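Local structure of citrate synthase (Metallosphaera sedula, 6ABW) at residues 232-238 / 339-343. The protein probably catalyses the condensation of acetyl-CoA with oxaloacetate and water to give citrate and CoA, a step of the tricarboxylic acid cycle. Residues are numbered along the deposited sequence; the frame is centred on the assembly and turned at random.
With ACO (acetyl coenzyme *a), chain D; GOL (glycerol), chain B.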
ATOM      1  N   GLY A 232       0.931 -16.155  -4.304  1.00 12.32           N
ATOM      2  CA  GLY A 232       1.498 -17.468  -4.133  1.00 13.12           C
ATOM      3  C   GLY A 232       0.703 -18.628  -4.764  1.00 12.55           C
ATOM      4  O   GLY A 232       1.129 -19.750  -4.640  1.00 13.29           O
ATOM      5  N   ALA A 233      -0.437 -18.369  -5.397  1.00 12.24           N
ATOM      6  CA  ALA A 233      -1.239 -19.473  -5.954  1.00 12.23           C
ATOM      7  C   ALA A 233      -0.521 -20.243  -7.088  1.00 12.36           C
ATOM      8  O   ALA A 233      -0.625 -21.461  -7.117  1.00 12.22           O
ATOM      9  CB  ALA A 233      -2.606 -19.008  -6.446  1.00 12.54           C
ATOM     10  N   ALA A 234       0.172 -19.547  -7.991  1.00 10.08           N
ATOM     11  CA  ALA A 234       0.876 -20.268  -9.068  1.00 11.81           C
ATOM     12  C   ALA A 234       2.004 -21.092  -8.487  1.00 11.13           C
ATOM     13  O   ALA A 234       2.256 -22.260  -8.917  1.00 11.18           O
ATOM     14  CB  ALA A 234       1.434 -19.274 -10.089  1.00 11.70           C
ATOM     15  N   GLU A 235       2.674 -20.553  -7.479  1.00 10.93           N
ATOM     16  CA  GLU A 235       3.728 -21.308  -6.772  1.00 11.44           C
ATOM     17  C   GLU A 235       3.190 -22.555  -6.083  1.00 11.85           C
ATOM     18  O   GLU A 235       3.791 -23.636  -6.226  1.00 12.24           O
ATOM     19  CB  GLU A 235       4.454 -20.481  -5.679  1.00 13.30           C
ATOM     20  CG  GLU A 235       5.325 -19.371  -6.248  1.00 15.53           C
ATOM     21  CD  GLU A 235       4.663 -17.992  -6.481  1.00 17.56           C
ATOM     22  OE1 GLU A 235       3.399 -17.977  -6.743  1.00 16.89           O
ATOM     23  OE2 GLU A 235       5.463 -16.971  -6.488  1.00 17.29           O
ATOM     24  N   GLU A 236       2.024 -22.438  -5.427  1.00 12.01           N
ATOM     25  CA  GLU A 236       1.495 -23.544  -4.638  1.00 13.90           C
ATOM     26  C   GLU A 236       1.068 -24.695  -5.610  1.00 12.80           C
ATOM     27  O   GLU A 236       1.283 -25.881  -5.310  1.00 12.70           O
ATOM     28  CB  GLU A 236       0.297 -23.126  -3.799  1.00 17.76           C
ATOM     29  CG  GLU A 236       0.704 -22.322  -2.561  1.00 24.42           C
ATOM     30  CD  GLU A 236       1.786 -23.040  -1.725  1.00 31.73           C
ATOM     31  OE1 GLU A 236       2.932 -22.526  -1.560  1.00 43.29           O
ATOM     32  OE2 GLU A 236       1.519 -24.164  -1.299  1.00 40.79           O
ATOM     33  N   ALA A 237       0.479 -24.331  -6.731  1.00 11.12           N
ATOM     34  CA  ALA A 237       0.065 -25.339  -7.704  1.00 11.74           C
ATOM     35  C   ALA A 237       1.312 -26.063  -8.249  1.00 11.58           C
ATOM     36  O   ALA A 237       1.309 -27.261  -8.354  1.00 10.66           O
ATOM     37  CB  ALA A 237      -0.692 -24.704  -8.845  1.00 11.86           C
ATOM     38  N   PHE A 238       2.344 -25.320  -8.615  1.00 10.63           N
ATOM     39  CA  PHE A 238       3.511 -25.869  -9.281  1.00 11.05           C
ATOM     40  C   PHE A 238       4.358 -26.706  -8.293  1.00 11.74           C
ATOM     41  O   PHE A 238       4.949 -27.704  -8.706  1.00 10.27           O
ATOM     42  CB  PHE A 238       4.337 -24.765  -9.840  1.00 10.83           C
ATOM     43  CG  PHE A 238       5.476 -25.220 -10.706  1.00 10.81           C
ATOM     44  CD1 PHE A 238       5.317 -25.434 -12.066  1.00 11.37           C
ATOM     45  CD2 PHE A 238       6.710 -25.425 -10.147  1.00 11.89           C
ATOM     46  CE1 PHE A 238       6.390 -25.834 -12.855  1.00 11.83           C
ATOM     47  CE2 PHE A 238       7.749 -25.876 -10.924  1.00 12.39           C
ATOM     48  CZ  PHE A 238       7.585 -26.105 -12.265  1.00 10.61           C
ATOM     49  N   VAL A 339      10.651 -20.694  -9.522  1.00 12.38           N
ATOM     50  CA  VAL A 339       9.359 -20.706  -8.855  1.00 11.73           C
ATOM     51  C   VAL A 339       9.157 -19.406  -8.006  1.00 11.81           C
ATOM     52  O   VAL A 339       8.072 -18.851  -7.924  1.00 10.83           O
ATOM     53  CB  VAL A 339       9.183 -21.944  -7.979  1.00 12.74           C
ATOM     54  CG1 VAL A 339       7.856 -21.897  -7.203  1.00 12.36           C
ATOM     55  CG2 VAL A 339       9.200 -23.197  -8.880  1.00 14.18           C
ATOM     56  N   TYR A 340      10.211 -18.897  -7.410  1.00 10.76           N
ATOM     57  CA  TYR A 340      10.082 -17.726  -6.550  1.00 12.06           C
ATOM     58  C   TYR A 340       9.610 -16.467  -7.289  1.00 11.00           C
ATOM     59  O   TYR A 340       9.295 -15.462  -6.640  1.00 11.65           O
ATOM     60  CB  TYR A 340      11.354 -17.417  -5.702  1.00 12.60           C
ATOM     61  CG  TYR A 340      12.622 -17.106  -6.458  1.00 12.99           C
ATOM     62  CD1 TYR A 340      12.757 -15.936  -7.183  1.00 14.24           C
ATOM     63  CD2 TYR A 340      13.734 -17.979  -6.402  1.00 16.16           C
ATOM     64  CE1 TYR A 340      13.925 -15.621  -7.851  1.00 15.71           C
ATOM     65  CE2 TYR A 340      14.898 -17.679  -7.099  1.00 16.22           C
ATOM     66  CZ  TYR A 340      15.000 -16.506  -7.791  1.00 16.09           C
ATOM     67  OH  TYR A 340      16.142 -16.189  -8.491  1.00 18.29           O
ATOM     68  N   MET A 341       9.625 -16.480  -8.600  1.00 10.14           N
ATOM     69  CA  MET A 341       9.227 -15.357  -9.400  1.00 10.18           C
ATOM     70  C   MET A 341       7.770 -15.449  -9.805  1.00  8.81           C
ATOM     71  O   MET A 341       7.314 -14.477 -10.401  1.00  8.39           O
ATOM     72  CB  MET A 341      10.048 -15.232 -10.702  1.00 10.59           C
ATOM     73  CG  MET A 341      11.507 -14.802 -10.500  1.00 12.01           C
ATOM     74  SD  MET A 341      11.716 -13.257  -9.640  1.00 13.07           S
ATOM     75  CE  MET A 341      10.973 -12.103 -10.763  1.00 13.56           C
ATOM     76  N   PHE A 342       7.023 -16.543  -9.560  1.00  8.21           N
ATOM     77  CA  PHE A 342       5.756 -16.651 -10.265  1.00  8.52           C
ATOM     78  C   PHE A 342       4.688 -15.568  -9.937  1.00  8.57           C
ATOM     79  O   PHE A 342       4.028 -15.050 -10.832  1.00  8.12           O
ATOM     80  CB  PHE A 342       5.156 -18.036 -10.100  1.00  8.70           C
ATOM     81  CG  PHE A 342       5.946 -19.193 -10.692  1.00  9.07           C
ATOM     82  CD1 PHE A 342       7.007 -19.017 -11.513  1.00  9.69           C
ATOM     83  CD2 PHE A 342       5.499 -20.486 -10.414  1.00 10.34           C
ATOM     84  CE1 PHE A 342       7.685 -20.151 -12.015  1.00 10.70           C
ATOM     85  CE2 PHE A 342       6.123 -21.605 -10.903  1.00  9.82           C
ATOM     86  CZ  PHE A 342       7.236 -21.431 -11.723  1.00  9.48           C
ATOM     87  N   THR A 343       4.557 -15.230  -8.661  1.00  8.96           N
ATOM     88  CA  THR A 343       3.617 -14.201  -8.284  1.00  9.67           C
ATOM     89  C   THR A 343       4.069 -12.810  -8.806  1.00  9.20           C
ATOM     90  O   THR A 343       3.225 -11.975  -9.088  1.00  9.36           O
ATOM     91  CB  THR A 343       3.315 -14.233  -6.773  1.00 10.80           C
ATOM     92  OG1 THR A 343       2.607 -15.472  -6.527  1.00 13.76           O
ATOM     93  CG2 THR A 343       2.394 -13.085  -6.366  1.00 10.18           C
TER
HETATM   94  N1A ACO D 403      -9.734 -29.840  -4.918  1.00 21.66           N
HETATM   95  C2A ACO D 403     -10.570 -30.840  -4.458  1.00 25.83           C
HETATM   96  N3A ACO D 403     -11.878 -30.608  -4.065  1.00 23.86           N
HETATM   97  C4A ACO D 403     -12.356 -29.343  -4.138  1.00 26.22           C
HETATM   98  C5A ACO D 403     -11.512 -28.232  -4.634  1.00 23.09           C
HETATM   99  C6A ACO D 403     -10.150 -28.570  -5.035  1.00 21.92           C
HETATM  100  N6A ACO D 403      -9.345 -27.571  -5.454  1.00 20.29           N
HETATM  101  N7A ACO D 403     -12.243 -27.094  -4.567  1.00 24.73           N
HETATM  102  C8A ACO D 403     -13.464 -27.422  -4.078  1.00 26.44           C
HETATM  103  N9A ACO D 403     -13.514 -28.748  -3.819  1.00 30.89           N
HETATM  104  C1B ACO D 403     -14.690 -29.512  -3.307  1.00 42.32           C
HETATM  105  C2B ACO D 403     -15.272 -28.975  -1.990  1.00 49.01           C
HETATM  106  O2B ACO D 403     -14.611 -29.461  -0.821  1.00 50.37           O
HETATM  107  C3B ACO D 403     -16.677 -29.500  -2.098  1.00 54.61           C
HETATM  108  O3B ACO D 403     -16.637 -30.865  -1.647  1.00 68.29           O
HETATM  109  P3B ACO D 403     -17.893 -31.660  -0.970  1.00 82.15           P
HETATM  110  O7A ACO D 403     -17.243 -32.724  -0.105  1.00 80.62           O
HETATM  111  O8A ACO D 403     -18.671 -32.228  -2.153  1.00 69.20           O
HETATM  112  O9A ACO D 403     -18.611 -30.580  -0.168  1.00 79.18           O
HETATM  113  C4B ACO D 403     -17.012 -29.416  -3.594  1.00 53.93           C
HETATM  114  O4B ACO D 403     -15.760 -29.455  -4.296  1.00 49.13           O
HETATM  115  C5B ACO D 403     -17.705 -28.144  -4.014  1.00 52.68           C
HETATM  116  O5B ACO D 403     -16.916 -27.021  -3.621  1.00 56.96           O
HETATM  117  P1A ACO D 403     -17.364 -25.538  -4.079  1.00 61.93           P
HETATM  118  O1A ACO D 403     -18.418 -25.120  -3.080  1.00 60.85           O
HETATM  119  O2A ACO D 403     -17.636 -25.569  -5.591  1.00 69.04           O
HETATM  120  O3A ACO D 403     -16.086 -24.556  -3.908  1.00 59.64           O
HETATM  121  P2A ACO D 403     -15.483 -24.050  -2.494  1.00 58.09           P
HETATM  122  O4A ACO D 403     -15.987 -22.672  -2.152  1.00 56.35           O
HETATM  123  O5A ACO D 403     -15.425 -25.180  -1.509  1.00 53.32           O
HETATM  124  O6A ACO D 403     -14.000 -23.724  -3.044  1.00 53.82           O
HETATM  125  CBP ACO D 403     -12.410 -22.316  -4.122  1.00 39.93           C
HETATM  126  CCP ACO D 403     -13.760 -22.972  -4.239  1.00 43.05           C
HETATM  127  CDP ACO D 403     -11.698 -21.759  -5.335  1.00 35.40           C
HETATM  128  CEP ACO D 403     -11.993 -21.824  -2.727  1.00 38.04           C
HETATM  129  CAP ACO D 403     -11.584 -23.704  -4.068  1.00 37.56           C
HETATM  130  OAP ACO D 403     -11.833 -24.621  -5.150  1.00 33.43           O
HETATM  131  C9P ACO D 403     -10.058 -23.621  -3.969  1.00 44.79           C
HETATM  132  O9P ACO D 403      -9.565 -23.521  -2.851  1.00 48.10           O
HETATM  133  N8P ACO D 403      -9.330 -23.639  -5.115  1.00 38.72           N
HETATM  134  C7P ACO D 403      -7.931 -23.277  -5.136  1.00 41.85           C
HETATM  135  C6P ACO D 403      -6.981 -24.254  -4.483  1.00 38.26           C
HETATM  136  C5P ACO D 403      -5.630 -23.550  -4.527  1.00 44.02           C
HETATM  137  O5P ACO D 403      -4.875 -23.726  -5.481  1.00 37.13           O
HETATM  138  N4P ACO D 403      -5.282 -22.769  -3.479  1.00 44.04           N
HETATM  139  C3P ACO D 403      -3.968 -22.125  -3.358  1.00 43.42           C
HETATM  140  C2P ACO D 403      -4.210 -20.631  -3.394  1.00 52.94           C
HETATM  141  S1P ACO D 403      -3.935 -19.976  -1.785  1.00 58.11           S
HETATM  142  C   ACO D 403      -2.761 -18.935  -2.306  1.00 46.49           C
HETATM  143  O   ACO D 403      -1.651 -19.401  -2.484  1.00 44.53           O
HETATM  144  CH3 ACO D 403      -3.164 -17.514  -2.568  1.00 39.00           C
HETATM  145  C1  GOL B 401      -2.451 -14.083  -7.602  1.00 15.62           C
HETATM  146  O1  GOL B 401      -3.633 -14.830  -7.956  1.00 16.45           O
HETATM  147  C2  GOL B 401      -1.290 -15.002  -7.265  1.00 14.57           C
HETATM  148  O2  GOL B 401      -1.738 -15.860  -6.201  1.00 12.47           O
HETATM  149  C3  GOL B 401      -0.879 -15.788  -8.521  1.00 15.69           C
HETATM  150  O3  GOL B 401       0.246 -16.608  -8.160  1.00 16.92           O
HETATM  151  O   HOH W   1       7.158 -16.714  -4.415  1.00 30.96           O
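Glu-235 grips Thr-343 with both carboxylate oxygens. Thr-343 OG1 donates to Glu-235 OE1 at 2.6 Å, close to the carboxylate plane. The backbone N of Thr-343 reaches Glu-235 OE2 at 2.9 Å, on the syn side but tilted 34° out of that plane. A bend at chi2 turns the carboxylate toward helix 342-365, and a water donates a further bond to OE2. Thr-343 OG1 also accepts from Gly-232 N, 2.9 Å away, so the hydroxyl ties the N-cap residue of helix 233-244 to the acid. Replacing Glu-235 by an alanine would probably leave the Thr-343 hydroxyl and N-H without their acceptor and loosen the join between the two segments.

Phe-342 lies beside this polar cluster, its CB 3.7 Å from Glu-235 CD. Its ring points an edge at the face of Phe-238, planes at 90° and ring centroids 5.3 Å apart. Phe-238 has CG anti to the backbone N (chi1 -172°), which presents that face to Phe-342 CE2. Val-339 CG2 packs against Phe-238 CD2 at 3.6 Å, while CG1 lies along Glu-235 CG.

Gly-232, Ala-233 and Glu-236 line the acetyl-CoA pocket, and Ala-233 touches Asp-325, a predicted active-site residue. The contact thus joins the N-terminal part of helix 233-244 to residues 339-343 in the mainly helical citrate synthase fold, at the acetyl end of the bound acetyl-CoA.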